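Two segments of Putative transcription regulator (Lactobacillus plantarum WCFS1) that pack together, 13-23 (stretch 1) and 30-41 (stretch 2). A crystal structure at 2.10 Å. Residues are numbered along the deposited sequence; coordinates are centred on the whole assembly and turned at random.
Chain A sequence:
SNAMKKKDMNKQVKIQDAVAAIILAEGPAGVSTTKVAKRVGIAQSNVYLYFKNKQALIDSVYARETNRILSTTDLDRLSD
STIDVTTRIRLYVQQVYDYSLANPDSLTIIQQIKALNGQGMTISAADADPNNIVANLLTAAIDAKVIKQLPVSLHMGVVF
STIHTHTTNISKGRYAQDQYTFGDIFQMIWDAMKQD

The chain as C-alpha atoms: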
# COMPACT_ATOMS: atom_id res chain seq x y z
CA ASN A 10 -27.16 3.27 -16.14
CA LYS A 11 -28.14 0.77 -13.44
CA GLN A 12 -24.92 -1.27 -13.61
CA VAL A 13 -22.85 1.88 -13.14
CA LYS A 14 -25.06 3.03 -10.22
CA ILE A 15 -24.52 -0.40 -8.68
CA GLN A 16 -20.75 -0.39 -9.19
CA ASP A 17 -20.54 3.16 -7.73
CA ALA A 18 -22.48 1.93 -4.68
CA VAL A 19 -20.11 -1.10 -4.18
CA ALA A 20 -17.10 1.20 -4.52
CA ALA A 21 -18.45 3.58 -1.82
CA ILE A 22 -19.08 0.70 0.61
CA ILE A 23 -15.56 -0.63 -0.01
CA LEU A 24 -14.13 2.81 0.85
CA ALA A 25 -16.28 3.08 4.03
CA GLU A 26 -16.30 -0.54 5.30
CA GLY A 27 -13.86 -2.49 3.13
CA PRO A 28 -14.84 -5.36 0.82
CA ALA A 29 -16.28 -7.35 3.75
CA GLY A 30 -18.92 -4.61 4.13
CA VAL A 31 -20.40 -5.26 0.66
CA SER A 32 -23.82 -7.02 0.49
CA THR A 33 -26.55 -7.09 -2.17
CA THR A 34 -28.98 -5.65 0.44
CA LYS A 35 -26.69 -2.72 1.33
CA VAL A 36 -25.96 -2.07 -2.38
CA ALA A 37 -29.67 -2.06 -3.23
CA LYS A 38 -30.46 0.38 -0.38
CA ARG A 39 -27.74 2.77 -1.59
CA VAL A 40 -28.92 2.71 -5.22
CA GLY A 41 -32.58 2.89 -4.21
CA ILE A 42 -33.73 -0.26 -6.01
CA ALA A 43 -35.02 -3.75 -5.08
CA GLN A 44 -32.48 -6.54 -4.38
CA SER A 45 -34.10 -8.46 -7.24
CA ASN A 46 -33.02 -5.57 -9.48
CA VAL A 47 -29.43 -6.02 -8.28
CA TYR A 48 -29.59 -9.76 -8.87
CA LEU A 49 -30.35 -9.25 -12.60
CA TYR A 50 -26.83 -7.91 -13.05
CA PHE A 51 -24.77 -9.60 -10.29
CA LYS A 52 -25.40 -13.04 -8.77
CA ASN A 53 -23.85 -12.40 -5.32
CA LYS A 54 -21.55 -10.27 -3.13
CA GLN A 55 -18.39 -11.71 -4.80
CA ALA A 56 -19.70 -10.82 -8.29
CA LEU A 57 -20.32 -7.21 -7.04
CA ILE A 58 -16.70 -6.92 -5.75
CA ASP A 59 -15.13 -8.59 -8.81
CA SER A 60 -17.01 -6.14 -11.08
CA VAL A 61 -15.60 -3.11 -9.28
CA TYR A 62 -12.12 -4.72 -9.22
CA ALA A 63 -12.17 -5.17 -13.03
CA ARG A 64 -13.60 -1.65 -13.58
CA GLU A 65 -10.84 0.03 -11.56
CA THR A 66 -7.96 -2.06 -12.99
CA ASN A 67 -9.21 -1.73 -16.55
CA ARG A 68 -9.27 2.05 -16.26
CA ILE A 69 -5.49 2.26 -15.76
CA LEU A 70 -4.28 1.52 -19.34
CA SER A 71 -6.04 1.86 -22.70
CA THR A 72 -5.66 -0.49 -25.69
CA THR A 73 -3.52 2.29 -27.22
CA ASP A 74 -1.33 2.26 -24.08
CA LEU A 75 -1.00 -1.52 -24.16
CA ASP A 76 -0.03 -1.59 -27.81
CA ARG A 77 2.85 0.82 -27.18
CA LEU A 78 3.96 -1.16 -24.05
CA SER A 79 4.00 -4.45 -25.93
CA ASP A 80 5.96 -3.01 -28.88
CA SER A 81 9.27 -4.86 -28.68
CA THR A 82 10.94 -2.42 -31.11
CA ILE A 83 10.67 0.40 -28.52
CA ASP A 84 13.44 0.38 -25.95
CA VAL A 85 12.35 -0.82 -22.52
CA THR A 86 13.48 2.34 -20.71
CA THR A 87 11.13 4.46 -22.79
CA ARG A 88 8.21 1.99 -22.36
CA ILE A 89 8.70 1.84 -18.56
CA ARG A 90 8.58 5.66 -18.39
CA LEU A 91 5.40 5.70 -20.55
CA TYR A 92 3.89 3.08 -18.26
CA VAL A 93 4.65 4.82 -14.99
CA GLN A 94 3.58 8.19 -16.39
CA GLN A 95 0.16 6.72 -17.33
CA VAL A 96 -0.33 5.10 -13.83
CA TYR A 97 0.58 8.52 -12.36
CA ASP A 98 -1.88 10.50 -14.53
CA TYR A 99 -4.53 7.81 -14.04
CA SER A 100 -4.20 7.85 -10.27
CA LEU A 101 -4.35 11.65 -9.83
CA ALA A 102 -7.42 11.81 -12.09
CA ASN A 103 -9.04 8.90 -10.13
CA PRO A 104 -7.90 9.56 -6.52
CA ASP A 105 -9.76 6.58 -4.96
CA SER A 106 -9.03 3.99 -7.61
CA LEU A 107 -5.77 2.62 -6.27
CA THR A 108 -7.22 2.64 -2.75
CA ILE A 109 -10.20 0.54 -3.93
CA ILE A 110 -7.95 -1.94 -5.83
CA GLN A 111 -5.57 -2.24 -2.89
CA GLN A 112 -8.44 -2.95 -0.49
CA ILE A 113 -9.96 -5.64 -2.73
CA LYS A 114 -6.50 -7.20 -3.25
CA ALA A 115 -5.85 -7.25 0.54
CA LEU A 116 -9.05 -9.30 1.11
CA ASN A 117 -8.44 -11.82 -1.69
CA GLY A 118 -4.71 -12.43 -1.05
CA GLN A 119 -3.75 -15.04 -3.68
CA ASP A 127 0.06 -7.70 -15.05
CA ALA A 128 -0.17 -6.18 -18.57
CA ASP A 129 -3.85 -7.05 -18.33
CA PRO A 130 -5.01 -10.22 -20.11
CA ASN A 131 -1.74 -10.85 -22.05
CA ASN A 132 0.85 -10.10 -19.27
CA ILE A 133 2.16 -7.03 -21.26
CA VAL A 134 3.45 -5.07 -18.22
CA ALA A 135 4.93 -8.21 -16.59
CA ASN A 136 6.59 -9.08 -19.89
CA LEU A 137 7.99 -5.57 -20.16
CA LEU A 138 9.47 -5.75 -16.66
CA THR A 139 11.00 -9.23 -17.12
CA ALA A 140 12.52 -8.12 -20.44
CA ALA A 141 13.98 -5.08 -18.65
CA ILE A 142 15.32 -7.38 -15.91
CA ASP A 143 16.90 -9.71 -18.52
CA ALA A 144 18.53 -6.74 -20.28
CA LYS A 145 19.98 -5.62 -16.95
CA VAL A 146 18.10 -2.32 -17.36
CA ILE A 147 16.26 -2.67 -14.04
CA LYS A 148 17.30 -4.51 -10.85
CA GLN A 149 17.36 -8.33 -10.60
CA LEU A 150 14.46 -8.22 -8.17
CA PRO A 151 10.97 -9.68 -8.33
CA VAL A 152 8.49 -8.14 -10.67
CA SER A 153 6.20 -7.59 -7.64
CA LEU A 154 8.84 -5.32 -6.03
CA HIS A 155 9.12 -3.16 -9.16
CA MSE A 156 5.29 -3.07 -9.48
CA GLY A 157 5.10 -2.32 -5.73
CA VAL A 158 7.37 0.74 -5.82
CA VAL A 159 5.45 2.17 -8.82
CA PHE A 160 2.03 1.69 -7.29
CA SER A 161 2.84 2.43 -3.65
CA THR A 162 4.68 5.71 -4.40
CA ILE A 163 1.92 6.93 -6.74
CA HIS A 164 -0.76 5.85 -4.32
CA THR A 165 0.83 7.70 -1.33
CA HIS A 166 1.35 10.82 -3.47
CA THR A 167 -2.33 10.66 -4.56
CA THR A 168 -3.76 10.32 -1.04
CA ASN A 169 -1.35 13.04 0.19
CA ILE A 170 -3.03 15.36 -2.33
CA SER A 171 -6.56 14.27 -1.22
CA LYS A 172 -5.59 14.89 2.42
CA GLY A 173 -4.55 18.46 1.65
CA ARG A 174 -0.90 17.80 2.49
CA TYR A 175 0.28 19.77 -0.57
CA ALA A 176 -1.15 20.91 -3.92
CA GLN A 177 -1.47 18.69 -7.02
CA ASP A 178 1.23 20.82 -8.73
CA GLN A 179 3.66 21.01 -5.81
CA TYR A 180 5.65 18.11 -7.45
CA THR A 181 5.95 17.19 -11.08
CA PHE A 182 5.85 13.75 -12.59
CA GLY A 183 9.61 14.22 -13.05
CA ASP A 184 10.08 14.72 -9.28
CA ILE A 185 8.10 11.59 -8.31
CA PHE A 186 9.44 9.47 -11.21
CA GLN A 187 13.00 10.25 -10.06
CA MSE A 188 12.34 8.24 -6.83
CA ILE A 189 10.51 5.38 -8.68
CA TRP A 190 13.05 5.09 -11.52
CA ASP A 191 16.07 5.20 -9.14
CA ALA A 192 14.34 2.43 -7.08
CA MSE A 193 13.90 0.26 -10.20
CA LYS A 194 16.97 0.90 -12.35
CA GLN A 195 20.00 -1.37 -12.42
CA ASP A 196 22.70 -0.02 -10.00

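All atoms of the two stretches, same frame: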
# COMPACT_ATOMS: atom_id res chain seq x y z
N VAL A 13 -23.76 0.85 -13.63
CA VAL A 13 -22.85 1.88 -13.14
C VAL A 13 -23.25 2.38 -11.75
O VAL A 13 -22.39 2.49 -10.87
CB VAL A 13 -22.77 3.02 -14.14
CG1 VAL A 13 -22.02 4.23 -13.56
CG2 VAL A 13 -22.11 2.51 -15.43
N LYS A 14 -24.53 2.68 -11.55
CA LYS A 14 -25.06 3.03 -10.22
C LYS A 14 -24.73 1.97 -9.18
O LYS A 14 -24.36 2.29 -8.04
CB LYS A 14 -26.58 3.25 -10.26
CG LYS A 14 -27.00 4.56 -10.95
CD LYS A 14 -26.56 5.76 -10.11
CE LYS A 14 -26.44 7.06 -10.91
NZ LYS A 14 -26.28 8.23 -9.99
N ILE A 15 -24.88 0.71 -9.58
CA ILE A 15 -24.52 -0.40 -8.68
C ILE A 15 -23.03 -0.49 -8.37
O ILE A 15 -22.64 -0.63 -7.20
CB ILE A 15 -25.07 -1.73 -9.19
CG1 ILE A 15 -26.62 -1.75 -9.06
CG2 ILE A 15 -24.49 -2.85 -8.38
CD1 ILE A 15 -27.31 -2.75 -9.94
N GLN A 16 -22.18 -0.40 -9.40
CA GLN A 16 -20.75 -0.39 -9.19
C GLN A 16 -20.29 0.80 -8.32
O GLN A 16 -19.44 0.65 -7.45
CB GLN A 16 -20.05 -0.34 -10.54
CG GLN A 16 -20.23 -1.59 -11.38
CD GLN A 16 -19.63 -1.41 -12.77
OE1 GLN A 16 -19.90 -0.43 -13.45
NE2 GLN A 16 -18.79 -2.33 -13.17
N ASP A 17 -20.86 1.98 -8.56
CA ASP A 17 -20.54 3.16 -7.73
C ASP A 17 -20.90 2.90 -6.28
O ASP A 17 -20.13 3.25 -5.38
CB ASP A 17 -21.26 4.39 -8.24
CG ASP A 17 -20.66 4.94 -9.50
OD1 ASP A 17 -19.57 4.46 -9.93
OD2 ASP A 17 -21.26 5.88 -10.06
N ALA A 18 -22.06 2.30 -6.04
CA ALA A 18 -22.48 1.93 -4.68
C ALA A 18 -21.51 0.93 -3.98
O ALA A 18 -21.13 1.13 -2.83
CB ALA A 18 -23.87 1.36 -4.71
N VAL A 19 -21.12 -0.14 -4.68
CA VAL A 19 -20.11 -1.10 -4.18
C VAL A 19 -18.82 -0.37 -3.83
O VAL A 19 -18.23 -0.63 -2.79
CB VAL A 19 -19.82 -2.24 -5.22
CG1 VAL A 19 -18.67 -3.18 -4.77
CG2 VAL A 19 -21.10 -3.06 -5.50
N ALA A 20 -18.36 0.53 -4.70
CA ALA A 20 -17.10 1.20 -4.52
C ALA A 20 -17.12 2.09 -3.26
O ALA A 20 -16.14 2.13 -2.50
CB ALA A 20 -16.72 1.98 -5.78
N ALA A 21 -18.24 2.77 -3.03
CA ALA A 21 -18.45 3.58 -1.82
C ALA A 21 -18.41 2.76 -0.54
O ALA A 21 -17.80 3.16 0.44
CB ALA A 21 -19.78 4.38 -1.90
N ILE A 22 -19.09 1.62 -0.54
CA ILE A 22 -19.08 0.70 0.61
C ILE A 22 -17.65 0.19 0.90
O ILE A 22 -17.19 0.19 2.05
CB ILE A 22 -20.05 -0.51 0.37
CG1 ILE A 22 -21.51 -0.03 0.32
CG2 ILE A 22 -19.85 -1.58 1.46
CD1 ILE A 22 -22.48 -1.08 -0.27
N ILE A 23 -16.96 -0.24 -0.15
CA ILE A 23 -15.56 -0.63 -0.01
C ILE A 23 -14.73 0.46 0.68
O ILE A 23 -13.96 0.18 1.59
CB ILE A 23 -14.94 -1.07 -1.39
CG1 ILE A 23 -15.64 -2.36 -1.89
CG2 ILE A 23 -13.40 -1.26 -1.29
CD1 ILE A 23 -15.17 -2.86 -3.27
N GLY A 30 -17.69 -5.34 3.91
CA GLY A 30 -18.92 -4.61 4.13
C GLY A 30 -19.93 -4.71 2.99
O GLY A 30 -21.08 -4.35 3.16
N VAL A 31 -19.50 -5.17 1.82
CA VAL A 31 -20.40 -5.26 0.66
C VAL A 31 -21.48 -6.37 0.84
O VAL A 31 -21.15 -7.50 1.23
CB VAL A 31 -19.60 -5.48 -0.66
CG1 VAL A 31 -20.52 -5.72 -1.86
CG2 VAL A 31 -18.66 -4.27 -0.94
N SER A 32 -22.75 -6.04 0.58
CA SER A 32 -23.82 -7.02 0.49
C SER A 32 -24.80 -6.55 -0.57
O SER A 32 -24.88 -5.35 -0.85
CB SER A 32 -24.50 -7.22 1.84
OG SER A 32 -25.43 -6.16 2.11
N THR A 33 -25.51 -7.46 -1.20
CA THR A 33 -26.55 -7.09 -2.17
C THR A 33 -27.60 -6.16 -1.52
O THR A 33 -28.04 -5.17 -2.13
CB THR A 33 -27.21 -8.35 -2.76
OG1 THR A 33 -26.18 -9.14 -3.40
CG2 THR A 33 -28.30 -7.99 -3.80
N THR A 34 -27.98 -6.46 -0.28
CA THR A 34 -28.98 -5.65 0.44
C THR A 34 -28.51 -4.20 0.60
O THR A 34 -29.24 -3.26 0.26
CB THR A 34 -29.30 -6.24 1.83
OG1 THR A 34 -29.98 -7.49 1.65
CG2 THR A 34 -30.18 -5.31 2.59
N LYS A 35 -27.29 -4.04 1.12
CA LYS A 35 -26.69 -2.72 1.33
C LYS A 35 -26.56 -1.98 -0.01
O LYS A 35 -26.83 -0.76 -0.11
CB LYS A 35 -25.33 -2.90 2.01
CG LYS A 35 -24.96 -1.83 3.01
CD LYS A 35 -23.53 -2.03 3.54
CE LYS A 35 -23.53 -2.92 4.78
NZ LYS A 35 -22.15 -2.98 5.37
N VAL A 36 -26.15 -2.69 -1.05
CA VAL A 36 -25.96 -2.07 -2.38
C VAL A 36 -27.31 -1.56 -2.89
O VAL A 36 -27.42 -0.42 -3.34
CB VAL A 36 -25.25 -3.05 -3.39
CG1 VAL A 36 -25.47 -2.65 -4.88
CG2 VAL A 36 -23.79 -3.15 -3.07
N ALA A 37 -28.33 -2.39 -2.78
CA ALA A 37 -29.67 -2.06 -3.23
C ALA A 37 -30.22 -0.84 -2.50
O ALA A 37 -30.84 0.01 -3.13
CB ALA A 37 -30.60 -3.26 -3.08
N LYS A 38 -30.01 -0.76 -1.18
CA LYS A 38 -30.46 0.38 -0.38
C LYS A 38 -29.77 1.69 -0.81
O LYS A 38 -30.42 2.72 -0.95
CB LYS A 38 -30.23 0.10 1.13
N ARG A 39 -28.47 1.62 -1.07
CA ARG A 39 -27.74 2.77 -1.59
C ARG A 39 -28.23 3.29 -2.95
O ARG A 39 -28.35 4.50 -3.16
CB ARG A 39 -26.25 2.46 -1.66
CG ARG A 39 -25.51 2.73 -0.37
CD ARG A 39 -24.04 2.37 -0.53
NE ARG A 39 -23.27 2.76 0.66
CZ ARG A 39 -22.70 3.94 0.84
NH1 ARG A 39 -22.80 4.91 -0.08
NH2 ARG A 39 -22.01 4.15 1.95
N VAL A 40 -28.49 2.36 -3.87
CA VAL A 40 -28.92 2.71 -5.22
C VAL A 40 -30.39 3.14 -5.22
O VAL A 40 -30.79 3.96 -6.04
CB VAL A 40 -28.64 1.57 -6.25
CG1 VAL A 40 -29.11 1.96 -7.65
CG2 VAL A 40 -27.14 1.28 -6.31
N GLY A 41 -31.17 2.61 -4.27
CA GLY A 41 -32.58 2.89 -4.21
C GLY A 41 -33.44 1.97 -5.06
O GLY A 41 -34.53 2.36 -5.51

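This is an apolar helix-to-helix contact in which no hydrogen bond crosses between the stretches and aliphatic side chains do most of the packing. The axes of the two helices, 13-23 and 33-40, approach to 9.0 Å, with 116° between their N-to-C directions. V36 is the knob of the contact. Its side chain sits among I15, A18, V19 and I22. V36 CG1 lies 3.6 Å from I15 CG2, and V36 CG2 lies 3.6 Å from V19 CG2 and 3.7 Å from I22 CD1. The small side chain of A18 points toward the second helix, and the CA atoms of A18 and V36 are 5.8 Å apart. A18 CB also meets V40 CG2 at 3.6 Å.

I22 has the largest area covered by the other stretch. Its CG2 packs 3.8 Å from V31 CG2 and 3.5 Å from G30 O, so it reaches the segment before the second helix. V31 CG2 also touches I23 CG1 at 3.7 Å.

R39 is exposed, yet its side chain packs against the first helix. One face of its guanidinium covers A21 CB and I22 N, and R39 NE is 3.3 Å from I22 CG1. This is packing, not pairing of charges.

Within stretch 2, S32 OG caps the helix by accepting from K35 N at 3.0 Å. K35 NZ donates to G30 O at 2.8 Å, tying the helix to the preceding segment.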